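Probable 2-hydroxyhepta-2,4-diene-1,7-dioate isomerase (Thermus thermophilus, PDB 2DFU) probably isomerises 2-hydroxyhepta-2,4-diene-1,7-dioate and belongs to the metal-binding fumarylacetoacetate hydrolase family. Local coordinates at residues P92-P95 with W96-E100; T218-P221 with L222-V225; T147-D150 with V151-K154. All coordinates share one frame; numbering follows the deposited sequence.

Contact 1. Residues P92-P95 with W96-E100; sequences PRDP and WGTAE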
loop_
_atom_site.group_PDB
_atom_site.type_symbol
_atom_site.label_atom_id
_atom_site.label_comp_id
_atom_site.label_asym_id
_atom_site.label_seq_id
_atom_site.Cartn_x
_atom_site.Cartn_y
_atom_site.Cartn_z
ATOM N N PRO A 92 -5.616 -1.623 -26.839
ATOM C CA PRO A 92 -5.842 -0.709 -27.967
ATOM C C PRO A 92 -6.435 -1.351 -29.229
ATOM O O PRO A 92 -6.966 -0.657 -30.097
ATOM C CB PRO A 92 -4.456 -0.118 -28.213
ATOM C CG PRO A 92 -3.875 -0.085 -26.840
ATOM C CD PRO A 92 -4.255 -1.452 -26.299
ATOM N N ARG A 93 -6.346 -2.671 -29.333
ATOM C CA ARG A 93 -6.897 -3.363 -30.497
ATOM C C ARG A 93 -8.402 -3.636 -30.337
ATOM O O ARG A 93 -9.072 -4.006 -31.301
ATOM C CB ARG A 93 -6.135 -4.665 -30.733
ATOM C CG ARG A 93 -4.633 -4.453 -30.913
ATOM C CD ARG A 93 -4.300 -3.621 -32.160
ATOM N NE ARG A 93 -4.637 -4.323 -33.398
ATOM C CZ ARG A 93 -3.872 -4.335 -34.491
ATOM N NH1 ARG A 93 -2.716 -3.678 -34.508
ATOM N NH2 ARG A 93 -4.255 -5.019 -35.565
ATOM N N ASP A 94 -8.917 -3.445 -29.122
ATOM C CA ASP A 94 -10.343 -3.624 -28.791
ATOM C C ASP A 94 -10.555 -3.042 -27.386
ATOM O O ASP A 94 -10.833 -3.765 -26.433
ATOM C CB ASP A 94 -10.732 -5.108 -28.825
ATOM C CG ASP A 94 -12.177 -5.347 -28.401
ATOM O OD1 ASP A 94 -13.007 -4.419 -28.534
ATOM O OD2 ASP A 94 -12.486 -6.469 -27.942
ATOM N N PRO A 95 -10.440 -1.708 -27.263
ATOM C CA PRO A 95 -10.571 -0.884 -26.056
ATOM C C PRO A 95 -11.715 -1.189 -25.109
ATOM O O PRO A 95 -11.517 -1.695 -24.006
ATOM C CB PRO A 95 -10.693 0.535 -26.610
ATOM C CG PRO A 95 -10.017 0.465 -27.926
ATOM C CD PRO A 95 -10.468 -0.855 -28.464
ATOM N N TRP A 96 -12.917 -0.853 -25.549
ATOM C CA TRP A 96 -14.115 -1.024 -24.744
ATOM C C TRP A 96 -14.503 -2.462 -24.438
ATOM O O TRP A 96 -15.172 -2.730 -23.444
ATOM C CB TRP A 96 -15.259 -0.292 -25.435
ATOM C CG TRP A 96 -14.795 1.010 -26.011
ATOM C CD1 TRP A 96 -14.862 1.398 -27.320
ATOM C CD2 TRP A 96 -14.173 2.092 -25.304
ATOM N NE1 TRP A 96 -14.323 2.651 -27.472
ATOM C CE2 TRP A 96 -13.892 3.104 -26.253
ATOM C CE3 TRP A 96 -13.824 2.307 -23.962
ATOM C CZ2 TRP A 96 -13.279 4.311 -25.903
ATOM C CZ3 TRP A 96 -13.214 3.512 -23.612
ATOM C CH2 TRP A 96 -12.948 4.498 -24.579
ATOM N N GLY A 97 -14.082 -3.395 -25.282
ATOM C CA GLY A 97 -14.424 -4.782 -25.031
ATOM C C GLY A 97 -13.467 -5.516 -24.101
ATOM O O GLY A 97 -13.781 -6.613 -23.639
ATOM N N THR A 98 -12.311 -4.919 -23.814
ATOM C CA THR A 98 -11.321 -5.565 -22.951
ATOM C C THR A 98 -11.010 -4.844 -21.645
ATOM O O THR A 98 -10.624 -5.478 -20.671
ATOM C CB THR A 98 -9.992 -5.769 -23.697
ATOM O OG1 THR A 98 -9.589 -4.531 -24.291
ATOM C CG2 THR A 98 -10.141 -6.830 -24.774
ATOM N N ALA A 99 -11.169 -3.526 -21.622
ATOM C CA ALA A 99 -10.887 -2.764 -20.412
ATOM C C ALA A 99 -11.672 -3.302 -19.217
ATOM O O ALA A 99 -12.857 -3.625 -19.331
ATOM C CB ALA A 99 -11.219 -1.295 -20.630
ATOM N N GLU A 100 -11.008 -3.413 -18.072
ATOM C CA GLU A 100 -11.670 -3.896 -16.872
ATOM C C GLU A 100 -12.561 -2.772 -16.372
ATOM O O GLU A 100 -12.086 -1.676 -16.082
ATOM C CB GLU A 100 -10.642 -4.277 -15.809
ATOM C CG GLU A 100 -11.250 -4.656 -14.468
ATOM C CD GLU A 100 -10.256 -5.353 -13.551
ATOM O OE1 GLU A 100 -9.040 -5.076 -13.668
ATOM O OE2 GLU A 100 -10.693 -6.173 -12.711
HETATM O O HOH W 1 -13.537 -1.812 -28.548
#
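P95 and W96 make the aromatic part of this contact, at the start of the short helix 95-98. P95 CB stands over the W96 five-membered ring in a CH-pi contact, 4.0 Å from its centroid. W96 CG lies beside its backbone N (chi1 -40°), which swings the indole back over the proline. Beyond the segments, R241 adds a cation-pi contact to this ring and F253 an edge-to-face one.

The hydrogen bonds gather on two carbonyls. T98 OG1 donates to D94 O at 2.6 Å, coming from above the carbonyl plane. T98 OG1 is itself bonded to N91 N. T98 N adds only a weak bond to the same D94 O. P95 O takes A99 N at 3.0 Å, with the donor nearly along the C=O axis, and a weak bond from T98 N.

One water bridges D94 and W96. It donates to D94 OD1 at 2.7 Å and accepts a weak bond from W96 N.

Of the main-chain bonds between the two segments, only A99 N to P95 O is not weak. The turn therefore probably depends as well on the bond from the T98 hydroxyl to D94 O.

Contact 2. Residues T218-P221 with L222-V225; sequences TLEP and LDVV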
loop_
_atom_site.group_PDB
_atom_site.type_symbol
_atom_site.label_atom_id
_atom_site.label_comp_id
_atom_site.label_asym_id
_atom_site.label_seq_id
_atom_site.Cartn_x
_atom_site.Cartn_y
_atom_site.Cartn_z
ATOM N N THR A 218 10.896 4.856 1.387
ATOM C CA THR A 218 11.677 4.193 0.351
ATOM C C THR A 218 10.758 3.668 -0.746
ATOM O O THR A 218 9.785 2.961 -0.473
ATOM C CB THR A 218 12.494 3.013 0.920
ATOM O OG1 THR A 218 13.507 3.518 1.797
ATOM C CG2 THR A 218 13.166 2.233 -0.195
ATOM N N LEU A 219 11.055 4.042 -1.984
ATOM C CA LEU A 219 10.268 3.594 -3.122
ATOM C C LEU A 219 10.941 2.345 -3.659
ATOM O O LEU A 219 12.150 2.346 -3.898
ATOM C CB LEU A 219 10.222 4.681 -4.196
ATOM C CG LEU A 219 9.267 5.830 -3.875
ATOM C CD1 LEU A 219 9.497 6.983 -4.841
ATOM C CD2 LEU A 219 7.829 5.322 -3.957
ATOM N N GLU A 220 10.160 1.280 -3.825
ATOM C CA GLU A 220 10.676 0.004 -4.312
ATOM C C GLU A 220 10.566 -0.131 -5.821
ATOM O O GLU A 220 9.786 0.575 -6.462
ATOM C CB GLU A 220 9.909 -1.158 -3.675
ATOM C CG GLU A 220 10.127 -1.340 -2.185
ATOM C CD GLU A 220 11.557 -1.728 -1.851
ATOM O OE1 GLU A 220 12.067 -2.699 -2.452
ATOM O OE2 GLU A 220 12.170 -1.066 -0.990
ATOM N N PRO A 221 11.357 -1.041 -6.412
ATOM C CA PRO A 221 11.284 -1.222 -7.860
ATOM C C PRO A 221 9.848 -1.601 -8.212
ATOM O O PRO A 221 9.217 -2.395 -7.505
ATOM C CB PRO A 221 12.260 -2.367 -8.111
ATOM C CG PRO A 221 13.295 -2.155 -7.055
ATOM C CD PRO A 221 12.446 -1.852 -5.837
ATOM N N LEU A 222 9.347 -1.007 -9.294
ATOM C CA LEU A 222 7.997 -1.224 -9.800
ATOM C C LEU A 222 6.869 -0.555 -8.997
ATOM O O LEU A 222 5.690 -0.782 -9.270
ATOM C CB LEU A 222 7.733 -2.725 -9.991
ATOM C CG LEU A 222 8.770 -3.391 -10.916
ATOM C CD1 LEU A 222 8.408 -4.854 -11.153
ATOM C CD2 LEU A 222 8.838 -2.651 -12.242
ATOM N N ASP A 223 7.222 0.270 -8.010
ATOM C CA ASP A 223 6.193 1.009 -7.274
ATOM C C ASP A 223 5.670 2.032 -8.280
ATOM O O ASP A 223 6.376 2.399 -9.219
ATOM C CB ASP A 223 6.773 1.763 -6.074
ATOM C CG ASP A 223 6.824 0.917 -4.818
ATOM O OD1 ASP A 223 6.232 -0.179 -4.807
ATOM O OD2 ASP A 223 7.445 1.364 -3.834
ATOM N N VAL A 224 4.443 2.496 -8.079
ATOM C CA VAL A 224 3.842 3.467 -8.981
ATOM C C VAL A 224 3.628 4.799 -8.260
ATOM O O VAL A 224 3.252 4.831 -7.084
ATOM C CB VAL A 224 2.479 2.935 -9.526
ATOM C CG1 VAL A 224 1.751 4.016 -10.293
ATOM C CG2 VAL A 224 2.718 1.729 -10.426
ATOM N N VAL A 225 3.892 5.896 -8.955
ATOM C CA VAL A 225 3.701 7.223 -8.372
ATOM C C VAL A 225 2.858 8.034 -9.341
ATOM O O VAL A 225 3.183 8.101 -10.530
ATOM C CB VAL A 225 5.061 7.945 -8.153
ATOM C CG1 VAL A 225 4.831 9.351 -7.624
ATOM C CG2 VAL A 225 5.933 7.147 -7.177
#
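E220 to D223 form a type II beta turn, closed by D223 N donating to E220 O at 3.0 Å. P221 takes the second position of the turn. L222 takes the third with a positive phi of 74°, a place often held by glycine.

The D223 side chain points back across the turn. Its CG lies beside the backbone N (chi1 -88°), which brings the carboxylate to the E220 amide. E220 N donates to D223 OD2 at 2.7 Å, a fairly straight bond that meets the oxygen from above the carboxylate plane. E220 and D223 are thus tied twice, by backbone to backbone and by backbone to side chain.

The buried D223 carboxylate has further partners: T48 OG1 bonds to OD1, and K49 NZ forms a salt bridge with OD2.

The E220 and D223 side chains run alongside each other in the same direction, with their carboxylate planes 76° apart. The E220 chain is bent, and its OE2 stays 6.0 Å from D223 OD2. E220 pairs with R124 instead, so each acid has its own cation, which probably eases the like charges. T218 OG1 bonds to D165 of the second subunit.

The apolar side is carried by L219. One branch, L219 CD2, lies 4.2 Å from V225 CG2, and the two side chains cross at about a right angle.

The turn joins the loop after helix 206-214 to strand 224-226, and L219 and V225 both pack on L210 of that helix. The backbone of V224 bonds with V51, and that of V225 with V119. Strand 224-226 therefore runs between strands 50-53 and 111-121.

Contact 3. Residues T147-D150 with V151-K154; sequences TARD and VQKK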
loop_
_atom_site.group_PDB
_atom_site.type_symbol
_atom_site.label_atom_id
_atom_site.label_comp_id
_atom_site.label_asym_id
_atom_site.label_seq_id
_atom_site.Cartn_x
_atom_site.Cartn_y
_atom_site.Cartn_z
ATOM N N THR A 147 -12.009 8.817 -8.071
ATOM C CA THR A 147 -12.251 9.432 -6.770
ATOM C C THR A 147 -13.718 9.511 -6.333
ATOM O O THR A 147 -14.578 9.983 -7.082
ATOM C CB THR A 147 -11.696 10.885 -6.760
ATOM O OG1 THR A 147 -10.317 10.879 -7.143
ATOM C CG2 THR A 147 -11.845 11.503 -5.393
ATOM N N ALA A 148 -14.000 9.063 -5.114
ATOM C CA ALA A 148 -15.353 9.152 -4.580
ATOM C C ALA A 148 -15.321 10.393 -3.682
ATOM O O ALA A 148 -14.930 10.323 -2.514
ATOM C CB ALA A 148 -15.697 7.911 -3.783
ATOM N N ARG A 149 -15.724 11.525 -4.257
ATOM C CA ARG A 149 -15.710 12.823 -3.587
ATOM C C ARG A 149 -16.497 12.988 -2.297
ATOM O O ARG A 149 -16.048 13.696 -1.405
ATOM C CB ARG A 149 -16.160 13.921 -4.558
ATOM C CG ARG A 149 -15.418 13.926 -5.877
ATOM C CD ARG A 149 -14.598 15.192 -6.075
ATOM N NE ARG A 149 -13.583 15.366 -5.041
ATOM C CZ ARG A 149 -12.456 16.053 -5.217
ATOM N NH1 ARG A 149 -12.204 16.622 -6.392
ATOM N NH2 ARG A 149 -11.587 16.179 -4.221
ATOM N N ASP A 150 -17.669 12.373 -2.188
ATOM C CA ASP A 150 -18.444 12.549 -0.966
ATOM C C ASP A 150 -17.769 11.943 0.259
ATOM O O ASP A 150 -17.546 12.636 1.248
ATOM C CB ASP A 150 -19.877 12.008 -1.121
ATOM C CG ASP A 150 -19.944 10.703 -1.889
ATOM O OD1 ASP A 150 -18.899 10.043 -2.063
ATOM O OD2 ASP A 150 -21.059 10.334 -2.311
ATOM N N VAL A 151 -17.425 10.662 0.197
ATOM C CA VAL A 151 -16.771 10.022 1.330
ATOM C C VAL A 151 -15.407 10.646 1.582
ATOM O O VAL A 151 -14.894 10.604 2.702
ATOM C CB VAL A 151 -16.618 8.501 1.108
ATOM C CG1 VAL A 151 -18.003 7.873 0.928
ATOM C CG2 VAL A 151 -15.744 8.226 -0.107
ATOM N N GLN A 152 -14.825 11.240 0.544
ATOM C CA GLN A 152 -13.519 11.883 0.665
ATOM C C GLN A 152 -13.584 13.048 1.653
ATOM O O GLN A 152 -12.594 13.383 2.303
ATOM C CB GLN A 152 -13.050 12.386 -0.701
ATOM C CG GLN A 152 -11.764 13.211 -0.673
ATOM C CD GLN A 152 -11.318 13.629 -2.064
ATOM O OE1 GLN A 152 -12.144 13.996 -2.904
ATOM N NE2 GLN A 152 -10.008 13.583 -2.314
ATOM N N LYS A 153 -14.759 13.656 1.767
ATOM C CA LYS A 153 -14.945 14.780 2.671
ATOM C C LYS A 153 -15.297 14.348 4.094
ATOM O O LYS A 153 -14.913 15.009 5.053
ATOM C CB LYS A 153 -16.056 15.704 2.155
ATOM C CG LYS A 153 -15.767 16.409 0.837
ATOM C CD LYS A 153 -16.969 17.261 0.429
ATOM C CE LYS A 153 -16.737 18.007 -0.882
ATOM N NZ LYS A 153 -16.637 17.104 -2.059
ATOM N N LYS A 154 -16.017 13.237 4.231
ATOM C CA LYS A 154 -16.435 12.775 5.553
ATOM C C LYS A 154 -15.528 11.788 6.300
ATOM O O LYS A 154 -15.331 11.933 7.506
ATOM C CB LYS A 154 -17.849 12.188 5.471
ATOM C CG LYS A 154 -17.938 10.881 4.707
ATOM C CD LYS A 154 -19.297 10.222 4.894
ATOM C CE LYS A 154 -19.372 8.897 4.147
ATOM N NZ LYS A 154 -20.685 8.214 4.330
#
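A148 and Q152 meet where strand 137-148 passes into helix 149-154 in this fumarylacetoacetate hydrolase fold. Q152 N donates to A148 O at 3.2 Å, in the carbonyl plane. A148, at the end of the strand, thus accepts from the helix.

D150 O serves two amides of the next turn. K153 N reaches it at 3.0 Å from above the carbonyl plane, and K154 N adds a weak bond. R149 O takes a weak bond from K153 N.

The D150 carboxylate folds back onto its own backbone neighbour. Its CG sits between the backbone N and the carbonyl carbon (chi1 40°), and OD1 accepts from V151 N at 2.8 Å. Its strongest polar partner is T108 OG1, at OD1; E109 N bonds to OD2. The acid so links this part of the chain to the loop before strand 111-121.

Q152 OE1 lies at the edge of the R149 guanidinium, near its plane. NH2 of R149 comes to 2.6 Å from Q152 OE1 and NE of R149 to 2.9 Å, both as weak, bent bonds. The R149 chain bends at chi2 and chi3 to bring these two N-H groups round, while Q152 stretches out beside it. The guanidinium and amide planes are 33° apart. A leucine in place of R149 would probably leave Q152 OE1 without both of these donors and its amide freer to turn.

T147 lays its methyl against the same oxygen. Its hydroxyl faces other partners, K162 NZ and D145 O.

V151 touches R160 and A161 of helix 159-162, and V151 CG2 lies 3.7 Å from A148 CB.

In the fold
All three contacts are short-range, and none touches another. Their centres lie 26 to 29 Å apart. Contact 1 is on the surface, while contacts 2 and 3 are partly buried. Contacts 1 and 2 lie on opposite sides of the chain's centre. Contacts 2 and 3 are linked through strand 111-121, which pairs with both 224-226 and 137-148. The chemistry differs with the place. Contact 1 uses a water and an aromatic ring, contact 2 a buried carboxylate with a lysine, and contact 3 helix amides with an arginine-glutamine pair. Contact 2 alone is touched by the second subunit.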